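Local coordinates for protein C-C motif chemokine 1 (Homo sapiens, PDB 4OIJ) that acts as a secreted chemokine that attracts monocytes but not neutrophils and binds the receptor CCR8, at residues Ser36-Leu40 with Ala52-Val56. Residues are numbered along the deposited sequence.
With SO4 (sulfate ion), chain L.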
# COMPACT_ATOMS: atom_id res chain seq x y z
N SER A 36 5.53 5.91 9.76
CA SER A 36 5.99 4.75 10.53
C SER A 36 5.06 4.23 11.63
O SER A 36 4.60 3.08 11.54
CB SER A 36 7.42 4.93 11.02
OG SER A 36 8.29 4.15 10.22
N ASN A 37 4.77 5.07 12.64
CA ASN A 37 3.88 4.80 13.75
C ASN A 37 4.02 3.46 14.47
O ASN A 37 3.07 3.00 15.12
CB ASN A 37 2.43 5.25 13.43
CG ASN A 37 1.37 4.23 13.03
OD1 ASN A 37 0.17 4.53 13.19
ND2 ASN A 37 1.74 3.02 12.53
N GLU A 38 5.24 2.88 14.46
CA GLU A 38 5.60 1.62 15.14
C GLU A 38 4.82 0.39 14.70
O GLU A 38 4.75 -0.60 15.42
CB GLU A 38 5.55 1.78 16.68
CG GLU A 38 6.92 1.90 17.34
CD GLU A 38 7.71 0.62 17.53
OE1 GLU A 38 7.19 -0.47 17.19
OE2 GLU A 38 8.83 0.70 18.07
N GLY A 39 4.25 0.46 13.50
CA GLY A 39 3.49 -0.64 12.93
C GLY A 39 4.35 -1.52 12.06
O GLY A 39 5.39 -1.08 11.54
N LEU A 40 3.91 -2.76 11.90
CA LEU A 40 4.52 -3.81 11.08
C LEU A 40 3.39 -4.40 10.23
O LEU A 40 2.29 -4.60 10.75
CB LEU A 40 4.98 -4.94 12.06
CG LEU A 40 6.30 -5.61 11.80
CD1 LEU A 40 7.43 -4.84 12.45
CD2 LEU A 40 6.31 -7.01 12.36
N ALA A 52 0.20 -4.71 12.45
CA ALA A 52 0.36 -5.11 13.86
C ALA A 52 1.34 -4.14 14.45
O ALA A 52 2.23 -3.69 13.75
CB ALA A 52 0.89 -6.54 13.94
N LEU A 53 1.12 -3.76 15.70
CA LEU A 53 1.95 -2.77 16.40
C LEU A 53 3.18 -3.47 17.00
O LEU A 53 3.04 -4.35 17.84
CB LEU A 53 1.08 -2.06 17.46
CG LEU A 53 1.73 -1.08 18.44
CD1 LEU A 53 2.11 0.22 17.77
CD2 LEU A 53 0.77 -0.77 19.51
N ASP A 54 4.37 -3.07 16.54
CA ASP A 54 5.66 -3.66 16.92
C ASP A 54 6.12 -3.49 18.39
O ASP A 54 7.14 -4.06 18.77
CB ASP A 54 6.75 -3.31 15.87
CG ASP A 54 8.10 -3.97 16.05
OD1 ASP A 54 8.14 -5.20 16.35
OD2 ASP A 54 9.12 -3.28 15.89
N THR A 55 5.36 -2.78 19.22
CA THR A 55 5.72 -2.65 20.65
C THR A 55 5.07 -3.77 21.44
O THR A 55 5.49 -4.06 22.55
CB THR A 55 5.42 -1.25 21.20
OG1 THR A 55 4.13 -0.81 20.76
CG2 THR A 55 6.45 -0.23 20.77
N VAL A 56 4.07 -4.45 20.83
CA VAL A 56 3.33 -5.57 21.43
C VAL A 56 4.19 -6.85 21.30
O VAL A 56 4.69 -7.15 20.21
CB VAL A 56 1.94 -5.74 20.75
CG1 VAL A 56 1.12 -6.83 21.44
CG2 VAL A 56 1.17 -4.43 20.74
S SO4 L . 8.89 2.89 13.88
O1 SO4 L . 9.43 2.19 15.06
O2 SO4 L . 7.92 3.92 14.30
O3 SO4 L . 10.00 3.53 13.16
O4 SO4 L . 8.25 1.92 12.98
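Glu38 lays its side chain across Leu53, Asp54 and Thr55: its CB lies 3.9 Å from Leu53 CD1, its CD 3.6 Å from Thr55 CG2, and its OE1 3.2 Å from Asp54 CB. Three backbone hydrogen bonds join the open end of the hairpin of strands 39-44 and 49-53, part of the three-stranded antiparallel sheet of the chemokine fold. Leu40 and Ala52 form an antiparallel hydrogen-bonded pair (Leu40 N to Ala52 O and Ala52 N to Leu40 O, both 2.7 Å), and Asp54 N donates to Glu38 O at 2.7 Å, flanking the non-hydrogen-bonded pair Gly39-Leu53. Leu40 and Ala52 project from one face onto Val59 of the C-terminal helix 57-64, packed across it, whereas Leu53 leaves the other and meets Phe15. A type I' turn, Ser36 to Gly39, leads into strand 39-44; there Glu38 N donates a hydrogen bond to O2 of a sulfate, probably from the crystallisation liquor (2.9 Å). Glu38 OE1 and Asp54 OD2 approach to 3.6 Å as like charges, so the carboxylates add no attraction, and the contact rests mainly on backbone hydrogen bonds and packing.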